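Local coordinates for protein malonyl-CoA decarboxylase (Rhodopseudomonas palustris, PDB 4KSA) that probably catalyses the decarboxylation of malonyl-CoA to acetyl-CoA and carbon dioxide, at residues A362-Q367 and V440-V444; A334-L338 and L353-V357; N342-D346 and F395-R399; A388-L393 and A435-V440; N282-K286 and I421-H425. All coordinates share one frame; numbering follows the deposited sequence.

Overall arrangement
Contact 3 is the surface contact of the five, while the other four are partly buried. Contacts 1 and 2 both use helix 347-367 and are almost wholly apolar, one at the C-terminal end of that helix and the other in its first half. Contact 3, a meeting of loops, touches contact 2 through Trp-343 and mixes aromatic packing with charge. Contact 4 shares Val-440 with contact 1 but relies on backbone hydrogen bonds at the sheet edge. Contact 5, about 34 Å from contact 2 between centres, joins two helix starts, and here alone a second subunit reaches the segments. Asn-424 links it to contact 4.

Contact 1: residues A362-Q367 and V440-V444; sequences AAYFLQ and VRKLV
Ala-362 and Leu-366, one turn apart on helix 347-367, face the chain end at Val-440 to Val-444 and illustrate how a helix flank can receive a terminal tail largely through hydrocarbon. The methyl of Ala-362 points at the tail, with CB 3.3 Å from CG1 of Val-444 and 3.7 Å from the carbonyl O of Val-440. That same CG1 serves both helix residues, because CD2 of Leu-366 also lies 3.7 Å from it. The torsion of Val-444 explains the double use: CG1 stands opposite the carbonyl carbon (chi1 -48°), which turns this branch to the helix.

Leu-366 meets Arg-441 differently. The two side chains cross at about a right angle, and CD2 of the leucine sits 3.6 Å from CG of the arginine, against the aliphatic root of the chain and well short of the guanidinium. The exposed Gln-367 lies at the margin of the hydrophobic patch and brings its amide end to Val-444, NE2 coming to 3.7 Å from CB. Val-440 supports the centre through CG2, 4.3 Å from CB of Ala-362. On the inner side of the helix, Phe-365 turns to Leu-390 and Leu-393 of strand 389-394.

Helix, strand and chain end thus pack mutually, Val-440 also touching Leu-393. Since the two segments meet through methyls, methylenes and one amide rim, their attachment is likely to depend on shape fit and exclusion of water, without the directional grip that polar bonds would add.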
# COMPACT_ATOMS: atom_id res chain seq x y z
N ALA A 362 -38.08 21.01 24.13
CA ALA A 362 -36.97 21.38 25.00
C ALA A 362 -36.95 20.57 26.31
O ALA A 362 -35.90 20.14 26.76
CB ALA A 362 -37.03 22.86 25.31
N ALA A 363 -38.11 20.36 26.92
CA ALA A 363 -38.15 19.59 28.16
C ALA A 363 -37.81 18.15 27.79
O ALA A 363 -37.15 17.45 28.55
CB ALA A 363 -39.53 19.67 28.79
N TYR A 364 -38.28 17.72 26.62
CA TYR A 364 -37.99 16.37 26.14
C TYR A 364 -36.46 16.20 26.12
O TYR A 364 -35.89 15.40 26.86
CB TYR A 364 -38.57 16.21 24.73
CG TYR A 364 -38.18 14.93 24.04
CD1 TYR A 364 -38.49 13.69 24.59
CD2 TYR A 364 -37.52 14.96 22.81
CE1 TYR A 364 -38.16 12.51 23.95
CE2 TYR A 364 -37.19 13.77 22.15
CZ TYR A 364 -37.52 12.55 22.72
OH TYR A 364 -37.22 11.38 22.06
N PHE A 365 -35.82 16.98 25.26
CA PHE A 365 -34.38 16.93 25.12
C PHE A 365 -33.61 17.19 26.40
O PHE A 365 -32.71 16.43 26.74
CB PHE A 365 -33.95 17.93 24.06
CG PHE A 365 -34.22 17.48 22.66
CD1 PHE A 365 -34.79 18.34 21.74
CD2 PHE A 365 -33.83 16.20 22.25
CE1 PHE A 365 -34.98 17.94 20.42
CE2 PHE A 365 -34.02 15.80 20.93
CZ PHE A 365 -34.59 16.67 20.02
N LEU A 366 -33.95 18.26 27.11
CA LEU A 366 -33.21 18.59 28.32
C LEU A 366 -33.64 17.91 29.62
O LEU A 366 -32.83 17.82 30.55
CB LEU A 366 -33.21 20.10 28.54
CG LEU A 366 -32.19 20.90 27.72
CD1 LEU A 366 -32.28 20.54 26.27
CD2 LEU A 366 -32.47 22.37 27.89
N GLN A 367 -34.87 17.43 29.69
CA GLN A 367 -35.36 16.80 30.92
C GLN A 367 -35.71 15.32 30.83
O GLN A 367 -35.50 14.58 31.79
CB GLN A 367 -36.57 17.58 31.44
CG GLN A 367 -36.24 18.96 32.03
CD GLN A 367 -37.46 19.88 32.09
OE1 GLN A 367 -38.55 19.47 32.50
NE2 GLN A 367 -37.27 21.13 31.69
N VAL A 440 -32.25 27.36 23.34
CA VAL A 440 -33.12 26.21 23.56
C VAL A 440 -33.27 25.89 25.04
O VAL A 440 -34.31 25.42 25.50
CB VAL A 440 -32.59 24.95 22.79
CG1 VAL A 440 -31.27 24.50 23.36
CG2 VAL A 440 -33.60 23.83 22.85
N ARG A 441 -32.20 26.14 25.79
CA ARG A 441 -32.16 25.88 27.22
C ARG A 441 -33.02 26.90 27.95
O ARG A 441 -33.56 26.61 29.02
CB ARG A 441 -30.70 25.95 27.70
CG ARG A 441 -30.39 25.13 28.95
CD ARG A 441 -28.91 24.75 28.96
NE ARG A 441 -28.05 25.91 28.75
CZ ARG A 441 -26.74 25.85 28.52
NH1 ARG A 441 -26.11 24.67 28.46
NH2 ARG A 441 -26.04 26.97 28.34
N LYS A 442 -33.15 28.10 27.39
CA LYS A 442 -33.97 29.12 28.02
C LYS A 442 -35.37 29.08 27.41
O LYS A 442 -36.09 30.08 27.40
CB LYS A 442 -33.35 30.53 27.86
CG LYS A 442 -33.37 31.14 26.46
CD LYS A 442 -32.52 32.42 26.44
CE LYS A 442 -32.38 33.01 25.03
NZ LYS A 442 -31.30 34.04 24.92
N LEU A 443 -35.75 27.91 26.93
CA LEU A 443 -37.05 27.72 26.31
C LEU A 443 -37.81 26.66 27.09
O LEU A 443 -38.92 26.27 26.71
CB LEU A 443 -36.86 27.27 24.85
CG LEU A 443 -38.10 27.08 23.97
CD1 LEU A 443 -38.89 28.37 23.92
CD2 LEU A 443 -37.66 26.65 22.58
N VAL A 444 -37.21 26.21 28.18
CA VAL A 444 -37.84 25.19 29.01
C VAL A 444 -38.46 25.82 30.23
O VAL A 444 -37.93 26.79 30.78
CB VAL A 444 -36.82 24.14 29.51
CG1 VAL A 444 -35.96 23.65 28.36
CG2 VAL A 444 -35.96 24.74 30.63

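Contact 2: residues A334-L338 and L353-V357; sequences ALEAL and LKPIV
Leu-353 is inserted among Ala-337, Leu-338 and the backbone of Ala-334, a compact case of one branched side chain serving several neighbours. The apolar contacts fall into two groups. In the first, Leu-353 splits its methyls: CD1 approaches CD2 of Leu-338 at 3.6 Å and CB of Ala-337 at 4.0 Å, while CD2 lies 3.9 Å from CG of Leu-338. In the second, one turn on from Leu-353 and a step back from Ala-337, Leu-335 and Ile-356 cross at about a right angle, CD1 of the leucine lying 3.9 Å from CG1 of the isoleucine. CG1 of Ile-356 is opposite its backbone N (chi1 177°), which carries that branch out to Leu-335. A looser touch, 4.3 Å from CD1 of Leu-338 to CG2 of Val-357, adds Val-357 to the seam.

Replacing Leu-353 with an alanine would probably open a gap between the helices beside Ala-337 and cost Leu-338 its closest partner across the contact.

Among polar interactions, Leu-338 N donates to Leu-335 O at 2.7 Å and Ala-337 O accepts from Thr-340 OG1. Helix 347-367 is kinked at Pro-355, whose nitrogen has no hydrogen to give. Trp-343 covers Leu-338 and Leu-353 from the connecting loop, and Leu-315 of helix 311-320 touches Leu-338. The arrangement is that of two successive helices joined by a short connection and held by an apolar seam, in the C-terminal domain.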
# COMPACT_ATOMS: atom_id res chain seq x y z
N ALA A 334 -54.54 23.43 22.54
CA ALA A 334 -53.81 23.69 21.29
C ALA A 334 -53.27 22.41 20.63
O ALA A 334 -53.41 22.20 19.43
CB ALA A 334 -52.65 24.65 21.56
N LEU A 335 -52.65 21.56 21.43
CA LEU A 335 -52.10 20.31 20.94
C LEU A 335 -53.08 19.50 20.11
O LEU A 335 -52.68 18.81 19.17
CB LEU A 335 -51.63 19.47 22.14
CG LEU A 335 -50.13 19.23 22.34
CD1 LEU A 335 -49.29 20.41 21.86
CD2 LEU A 335 -49.93 18.97 23.81
N GLU A 336 -54.37 19.59 20.44
CA GLU A 336 -55.41 18.85 19.71
C GLU A 336 -55.29 19.08 18.21
O GLU A 336 -55.84 18.32 17.41
CB GLU A 336 -56.81 19.26 20.18
CG GLU A 336 -57.12 18.95 21.63
CD GLU A 336 -58.56 19.26 22.00
OE1 GLU A 336 -58.96 20.44 21.92
OE2 GLU A 336 -59.30 18.32 22.36
N ALA A 337 -54.58 20.14 17.85
CA ALA A 337 -54.37 20.49 16.45
C ALA A 337 -53.53 19.41 15.77
O ALA A 337 -53.77 19.05 14.61
CB ALA A 337 -53.68 21.85 16.35
N LEU A 338 -52.55 18.89 16.50
CA LEU A 338 -51.67 17.86 15.97
C LEU A 338 -52.45 16.63 15.50
O LEU A 338 -51.97 15.85 14.69
CB LEU A 338 -50.65 17.45 17.03
CG LEU A 338 -49.66 18.56 17.39
CD1 LEU A 338 -48.86 18.18 18.62
CD2 LEU A 338 -48.76 18.82 16.19
N LEU A 353 -49.02 26.35 16.87
CA LEU A 353 -48.39 25.18 17.48
C LEU A 353 -46.92 25.36 17.82
O LEU A 353 -46.48 24.99 18.91
CB LEU A 353 -48.53 23.98 16.54
CG LEU A 353 -49.80 23.14 16.62
CD1 LEU A 353 -49.83 22.19 15.44
CD2 LEU A 353 -49.83 22.38 17.94
N LYS A 354 -46.17 25.90 16.86
CA LYS A 354 -44.72 26.11 17.01
C LYS A 354 -44.24 26.50 18.41
O LYS A 354 -43.28 25.92 18.91
CB LYS A 354 -44.22 27.14 15.99
CG LYS A 354 -42.75 27.47 16.15
CD LYS A 354 -42.26 28.56 15.21
CE LYS A 354 -41.73 27.99 13.90
NZ LYS A 354 -40.95 29.01 13.15
N PRO A 355 -44.88 27.48 19.06
CA PRO A 355 -44.41 27.84 20.40
C PRO A 355 -44.62 26.75 21.44
O PRO A 355 -43.72 26.46 22.23
CB PRO A 355 -45.21 29.10 20.71
CG PRO A 355 -46.51 28.83 19.99
CD PRO A 355 -46.02 28.32 18.65
N ILE A 356 -45.80 26.15 21.47
CA ILE A 356 -46.05 25.10 22.45
C ILE A 356 -45.19 23.86 22.20
O ILE A 356 -44.59 23.32 23.13
CB ILE A 356 -47.57 24.70 22.52
CG1 ILE A 356 -47.77 23.54 23.51
CG2 ILE A 356 -48.08 24.28 21.14
CD1 ILE A 356 -47.12 23.76 24.89
N VAL A 357 -45.10 23.41 20.95
CA VAL A 357 -44.31 22.23 20.64
C VAL A 357 -42.83 22.43 20.96
O VAL A 357 -42.25 21.70 21.76
CB VAL A 357 -44.47 21.80 19.17
CG1 VAL A 357 -43.40 20.83 18.79
CG2 VAL A 357 -45.82 21.15 19.00

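Contact 3: residues N342-D346 and F395-R399; sequences NWFDD and FLGDR
Trp-343 and Phe-344 both swing their rings into the space between backbone N and carbonyl carbon (chi1 62° and 56°), and from there one reaches Phe-395 and Leu-396 and the other Leu-396 and Arg-399. The pair forms a short 3-10 turn ahead of helix 347-367, so the contact is a loop-to-loop junction between that turn and the loop after strand 389-394, in the C-terminal domain.

The contact is aromatic at one end and charged at the other. Trp-343 and Phe-395 come from opposite directions and meet rim to rim, their planes 45° apart, with CH2 of the tryptophan 3.5 Å from CZ of the phenylalanine. Leu-396 points its methyls at both residues of the turn. Its CD2 lies 3.6 Å from CH2 of Trp-343 and 3.7 Å from CB of Phe-344. Met-404 of helix 401-407 packs against Trp-343, Phe-344, Leu-396 and Arg-399, completing the cluster.

Arg-399 bends round Phe-344, its CB over one face of the ring and its NH1 beside the ring edge. The guanidinium is steeply tilted to the ring and is covered on one face by the CD2 edge, so this is no flat stack. A long salt bridge, probably a weak one, links Asp-345 to the end of the arginine: OD1 of Asp-345 stands 3.8 Å from NH1 of Arg-399.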
# COMPACT_ATOMS: atom_id res chain seq x y z
N ASN A 342 -53.72 17.43 7.81
CA ASN A 342 -52.51 18.16 7.44
C ASN A 342 -52.42 19.51 8.11
O ASN A 342 -52.20 20.51 7.43
CB ASN A 342 -52.48 18.36 5.92
CG ASN A 342 -52.88 17.12 5.15
OD1 ASN A 342 -54.01 16.64 5.26
ND2 ASN A 342 -51.94 16.60 4.36
N TRP A 343 -52.56 19.55 9.43
CA TRP A 343 -52.48 20.82 10.14
C TRP A 343 -51.33 21.69 9.63
O TRP A 343 -51.45 22.91 9.58
CB TRP A 343 -52.33 20.60 11.64
CG TRP A 343 -51.09 19.86 12.04
CD1 TRP A 343 -50.97 18.53 12.29
CD2 TRP A 343 -49.80 20.43 12.24
NE1 TRP A 343 -49.68 18.23 12.64
CE2 TRP A 343 -48.93 19.38 12.61
CE3 TRP A 343 -49.28 21.73 12.13
CZ2 TRP A 343 -47.58 19.58 12.88
CZ3 TRP A 343 -47.93 21.93 12.40
CH2 TRP A 343 -47.10 20.86 12.77
N PHE A 344 -50.22 21.06 9.25
CA PHE A 344 -49.07 21.79 8.75
C PHE A 344 -49.38 22.58 7.47
O PHE A 344 -48.65 23.50 7.11
CB PHE A 344 -47.87 20.84 8.51
CG PHE A 344 -48.16 19.69 7.59
CD1 PHE A 344 -48.74 18.51 8.07
CD2 PHE A 344 -47.85 19.77 6.23
CE1 PHE A 344 -49.00 17.44 7.21
CE2 PHE A 344 -48.10 18.70 5.37
CZ PHE A 344 -48.68 17.53 5.86
N ASP A 345 -50.47 22.24 6.80
CA ASP A 345 -50.85 22.94 5.59
C ASP A 345 -51.67 24.22 5.88
O ASP A 345 -52.30 24.77 4.99
CB ASP A 345 -51.63 22.01 4.66
CG ASP A 345 -50.75 20.95 4.04
OD1 ASP A 345 -49.53 21.20 3.89
OD2 ASP A 345 -51.27 19.86 3.68
N ASP A 346 -51.64 24.68 7.13
CA ASP A 346 -52.36 25.89 7.51
C ASP A 346 -51.44 26.81 8.31
O ASP A 346 -51.41 26.73 9.54
CB ASP A 346 -53.59 25.56 8.35
CG ASP A 346 -54.33 26.82 8.81
OD1 ASP A 346 -54.92 27.51 7.96
OD2 ASP A 346 -54.32 27.11 10.02
N PHE A 395 -38.82 23.46 13.93
CA PHE A 395 -40.23 23.14 13.80
C PHE A 395 -40.55 22.90 12.32
O PHE A 395 -40.10 23.66 11.46
CB PHE A 395 -41.09 24.30 14.33
CG PHE A 395 -42.56 23.98 14.39
CD1 PHE A 395 -43.07 23.17 15.41
CD2 PHE A 395 -43.43 24.44 13.41
CE1 PHE A 395 -44.41 22.81 15.44
CE2 PHE A 395 -44.78 24.08 13.43
CZ PHE A 395 -45.27 23.27 14.45
N LEU A 396 -41.30 21.84 12.04
CA LEU A 396 -41.68 21.50 10.67
C LEU A 396 -40.52 21.40 9.69
O LEU A 396 -40.61 21.88 8.56
CB LEU A 396 -42.72 22.50 10.16
CG LEU A 396 -44.13 22.27 10.70
CD1 LEU A 396 -45.10 23.33 10.19
CD2 LEU A 396 -44.58 20.89 10.25
N GLY A 397 -39.43 20.78 10.11
CA GLY A 397 -38.29 20.62 9.23
C GLY A 397 -38.55 19.49 8.24
O GLY A 397 -38.08 19.53 7.10
N ASP A 398 -39.30 18.48 8.66
CA ASP A 398 -39.60 17.36 7.79
C ASP A 398 -41.09 17.01 7.81
O ASP A 398 -41.59 16.41 8.76
CB ASP A 398 -38.77 16.14 8.23
CG ASP A 398 -39.09 14.90 7.42
OD1 ASP A 398 -39.25 15.02 6.19
OD2 ASP A 398 -39.16 13.80 8.01
N ARG A 399 -41.80 17.39 6.76
CA ARG A 399 -43.22 17.08 6.72
C ARG A 399 -43.53 15.82 5.95
O ARG A 399 -44.67 15.56 5.58
CB ARG A 399 -44.03 18.26 6.17
CG ARG A 399 -43.56 18.83 4.85
CD ARG A 399 -44.33 20.11 4.57
NE ARG A 399 -44.23 21.03 5.70
CZ ARG A 399 -45.06 22.05 5.93
NH1 ARG A 399 -46.08 22.29 5.10
NH2 ARG A 399 -44.88 22.82 6.99

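Contact 4: residues A388-L393 and A435-V440; sequences ARLDRL and AAASAV
Leu-390 and the alanines around Ala-436 show how little backbone is needed to add a chain to a sheet edge. Two hydrogen bonds make a single parallel bridge: Leu-390 N donates to Ala-435 O at 2.6 Å, and Ala-437 N returns to Leu-390 O at 2.9 Å. The first lies in the plane of its carbonyl, and the second runs nearly straight on to its carbonyl, with a C=O...N angle of 163°. Ala-437 is also the N-cap residue of helix 438-441, so the bridge ends where the helix begins.

The charged interaction lies within the strand. Arg-389 holds Asp-391 side-on, NE and NH1 both reaching OD1, at 2.8 Å and 2.7 Å, from the same face of the carboxylate. This OD1 is also 3.8 Å from CB of Ala-437. A leucine in place of Arg-389 would probably leave the Asp-391 carboxylate without its charged mate and let it turn away from Ala-437.

Apolar packing comes last, Leu-393 and Val-440 crossing at about a right angle with CD1 of the leucine 3.5 Å from CG2 of the valine. CG2 lies opposite the valine's backbone N, which directs this branch to the strand.

On the other side of strand 389-394 runs strand 411-416, where a classic beta bulge sets Asp-391 and Arg-392 opposite the single residue Asn-413. Helix 347-367 covers Leu-390 through Phe-365 and Leu-366.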
# COMPACT_ATOMS: atom_id res chain seq x y z
N ALA A 388 -21.23 16.71 20.76
CA ALA A 388 -21.95 17.82 20.15
C ALA A 388 -22.77 18.59 21.17
O ALA A 388 -22.90 18.17 22.33
CB ALA A 388 -22.83 17.33 19.04
N ARG A 389 -23.31 19.70 20.69
CA ARG A 389 -24.15 20.64 21.44
C ARG A 389 -25.51 20.73 20.75
O ARG A 389 -25.57 20.81 19.53
CB ARG A 389 -23.49 22.04 21.42
CG ARG A 389 -24.39 23.21 21.87
CD ARG A 389 -23.64 24.55 21.88
NE ARG A 389 -23.85 25.33 20.67
CZ ARG A 389 -22.98 26.21 20.17
NH1 ARG A 389 -23.26 26.89 19.06
NH2 ARG A 389 -21.81 26.41 20.77
N LEU A 390 -26.59 20.69 21.53
CA LEU A 390 -27.93 20.82 20.94
C LEU A 390 -28.06 22.31 20.59
O LEU A 390 -28.20 23.15 21.47
CB LEU A 390 -28.98 20.41 21.96
CG LEU A 390 -30.42 20.63 21.50
CD1 LEU A 390 -30.66 19.98 20.14
CD2 LEU A 390 -31.37 20.07 22.56
N ASP A 391 -28.02 22.63 19.30
CA ASP A 391 -28.02 24.01 18.85
C ASP A 391 -29.33 24.68 18.39
O ASP A 391 -29.50 25.88 18.59
CB ASP A 391 -26.97 24.16 17.75
CG ASP A 391 -26.35 25.54 17.70
OD1 ASP A 391 -25.82 25.99 18.74
OD2 ASP A 391 -26.40 26.18 16.62
N ARG A 392 -30.24 23.94 17.76
CA ARG A 392 -31.48 24.55 17.32
C ARG A 392 -32.58 23.55 17.05
O ARG A 392 -32.32 22.46 16.57
CB ARG A 392 -31.25 25.41 16.08
CG ARG A 392 -32.36 25.31 15.04
CD ARG A 392 -32.53 26.59 14.26
NE ARG A 392 -31.26 27.10 13.77
CZ ARG A 392 -30.73 26.84 12.58
NH1 ARG A 392 -29.56 27.36 12.24
NH2 ARG A 392 -31.39 26.06 11.72
N LEU A 393 -33.82 23.93 17.35
CA LEU A 393 -34.97 23.07 17.12
C LEU A 393 -35.67 23.55 15.86
O LEU A 393 -36.04 24.71 15.76
CB LEU A 393 -35.92 23.15 18.32
CG LEU A 393 -35.25 22.95 19.69
CD1 LEU A 393 -36.31 22.94 20.78
CD2 LEU A 393 -34.49 21.65 19.70
N ALA A 435 -25.18 19.47 26.72
CA ALA A 435 -24.65 20.65 26.08
C ALA A 435 -25.66 21.20 25.09
O ALA A 435 -25.75 20.77 23.94
CB ALA A 435 -23.33 20.34 25.38
N ALA A 436 -26.43 22.17 25.58
CA ALA A 436 -27.46 22.83 24.79
C ALA A 436 -27.15 24.31 24.70
O ALA A 436 -26.43 24.84 25.54
CB ALA A 436 -28.81 22.62 25.44
N ALA A 437 -27.70 24.96 23.68
CA ALA A 437 -27.51 26.39 23.48
C ALA A 437 -28.60 27.12 24.27
O ALA A 437 -29.68 26.56 24.49
CB ALA A 437 -27.64 26.72 22.00
N SER A 438 -28.33 28.35 24.69
CA SER A 438 -29.32 29.14 25.45
C SER A 438 -30.64 29.22 24.69
O SER A 438 -31.70 28.98 25.26
CB SER A 438 -28.80 30.56 25.70
OG SER A 438 -27.63 30.54 26.50
N ALA A 439 -30.56 29.53 23.41
CA ALA A 439 -31.74 29.63 22.57
C ALA A 439 -32.73 28.48 22.79
O ALA A 439 -33.91 28.60 22.46
CB ALA A 439 -31.32 29.69 21.10
N VAL A 440 -32.25 27.36 23.34
CA VAL A 440 -33.12 26.21 23.56
C VAL A 440 -33.27 25.89 25.04
O VAL A 440 -34.31 25.42 25.50
CB VAL A 440 -32.59 24.95 22.79
CG1 VAL A 440 -31.27 24.50 23.36
CG2 VAL A 440 -33.60 23.83 22.85

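Contact 5: residues N282-K286 and I421-H425; sequences NFLIK and IEANH
Asn-282 opens the contact by laying its CB and amide carbon against the imidazole of His-425, CG coming 3.5 Å from CE1, with the amide and ring planes 37° apart. Its ND2 is hydrogen-bonded to Glu-52 of the second subunit, so the residue packs within its own chain and binds across the interface.

Phe-283, the N-cap residue of helix 284-295, follows as the main apolar piece. Its ring presents an edge to one face of His-425 in a T-shaped stack, CZ sitting 3.5 Å from CD2 of the histidine. The ring centroids are 4.8 Å apart, with the planes at 63° to each other. His-425 is well placed to receive it, since its CG is opposite the backbone N (chi1 167°) and its nitrogens are engaged by Gly-385 O and by the backbone N of Glu-52 of the second subunit, which should limit rotation of the ring. Further round the phenylalanine's edge, near its plane, CG2 of Ile-421 approaches CD1 of Phe-283 at 3.7 Å.

Lys-286 completes the walk. Its CG rests 3.9 Å from CG2 of Ile-421, and the chain bends so that NZ makes a long salt bridge, 3.7 Å, to OE2 of Glu-422.

The starts of helices 284-295 and 421-431 are thereby joined beside a subunit interface. Helix 284-295 connects the neighbouring parallel strands 262-270 and 301-304, a beta-alpha-beta crossover consistent with the acetyltransferase-like fold of this domain.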
# COMPACT_ATOMS: atom_id res chain seq x y z
N ASN A 282 -17.00 7.12 21.16
CA ASN A 282 -17.84 8.29 21.16
C ASN A 282 -17.33 9.38 20.25
O ASN A 282 -18.04 10.35 19.96
CB ASN A 282 -17.95 8.77 22.59
CG ASN A 282 -18.70 7.77 23.46
OD1 ASN A 282 -19.92 7.68 23.39
ND2 ASN A 282 -17.96 6.99 24.24
N PHE A 283 -16.11 9.21 19.76
CA PHE A 283 -15.52 10.22 18.91
C PHE A 283 -15.50 9.87 17.44
O PHE A 283 -14.49 10.03 16.76
CB PHE A 283 -14.14 10.55 19.45
CG PHE A 283 -14.17 11.02 20.86
CD1 PHE A 283 -14.61 12.30 21.17
CD2 PHE A 283 -13.84 10.16 21.90
CE1 PHE A 283 -14.72 12.73 22.49
CE2 PHE A 283 -13.95 10.58 23.24
CZ PHE A 283 -14.39 11.86 23.54
N LEU A 284 -16.64 9.40 16.96
CA LEU A 284 -16.77 9.03 15.57
C LEU A 284 -16.91 10.25 14.70
O LEU A 284 -16.15 10.43 13.76
CB LEU A 284 -17.99 8.12 15.37
CG LEU A 284 -18.02 6.76 16.06
CD1 LEU A 284 -19.17 6.00 15.44
CD2 LEU A 284 -16.71 5.98 15.87
N ILE A 285 -17.88 11.10 15.01
CA ILE A 285 -18.09 12.31 14.22
C ILE A 285 -16.84 13.20 14.25
O ILE A 285 -16.53 13.92 13.30
CB ILE A 285 -19.33 13.06 14.73
CG1 ILE A 285 -20.54 12.12 14.65
CG2 ILE A 285 -19.56 14.33 13.90
CD1 ILE A 285 -20.95 11.77 13.24
N LYS A 286 -16.11 13.13 15.36
CA LYS A 286 -14.88 13.90 15.50
C LYS A 286 -14.00 13.58 14.29
O LYS A 286 -13.54 14.47 13.56
CB LYS A 286 -14.18 13.48 16.78
CG LYS A 286 -13.50 14.60 17.50
CD LYS A 286 -12.21 15.01 16.86
CE LYS A 286 -11.42 15.85 17.84
NZ LYS A 286 -11.31 15.15 19.15
N ILE A 421 -15.69 19.28 21.50
CA ILE A 421 -16.21 17.92 21.40
C ILE A 421 -15.87 17.17 22.68
O ILE A 421 -16.74 16.61 23.34
CB ILE A 421 -15.58 17.15 20.23
CG1 ILE A 421 -16.09 17.68 18.90
CG2 ILE A 421 -15.91 15.66 20.36
CD1 ILE A 421 -17.56 17.47 18.69
N GLU A 422 -14.59 17.16 23.04
CA GLU A 422 -14.17 16.45 24.25
C GLU A 422 -14.80 17.04 25.49
O GLU A 422 -15.25 16.30 26.37
CB GLU A 422 -12.65 16.45 24.36
CG GLU A 422 -11.99 15.52 23.36
CD GLU A 422 -10.50 15.41 23.55
OE1 GLU A 422 -10.06 15.25 24.72
OE2 GLU A 422 -9.76 15.47 22.54
N ALA A 423 -14.82 18.36 25.57
CA ALA A 423 -15.40 19.05 26.72
C ALA A 423 -16.85 18.59 26.96
O ALA A 423 -17.21 18.12 28.06
CB ALA A 423 -15.35 20.56 26.50
N ASN A 424 -17.68 18.72 25.93
CA ASN A 424 -19.07 18.33 26.02
C ASN A 424 -19.26 16.85 26.35
O ASN A 424 -20.07 16.50 27.21
CB ASN A 424 -19.80 18.69 24.73
CG ASN A 424 -19.85 20.18 24.50
OD1 ASN A 424 -19.70 20.97 25.44
ND2 ASN A 424 -20.06 20.58 23.26
N HIS A 425 -18.51 15.99 25.66
CA HIS A 425 -18.61 14.56 25.91
C HIS A 425 -18.37 14.28 27.37
O HIS A 425 -19.15 13.58 28.01
CB HIS A 425 -17.58 13.77 25.08
CG HIS A 425 -17.43 12.35 25.52
ND1 HIS A 425 -18.34 11.37 25.20
CD2 HIS A 425 -16.52 11.77 26.34
CE1 HIS A 425 -18.00 10.24 25.80
NE2 HIS A 425 -16.90 10.46 26.50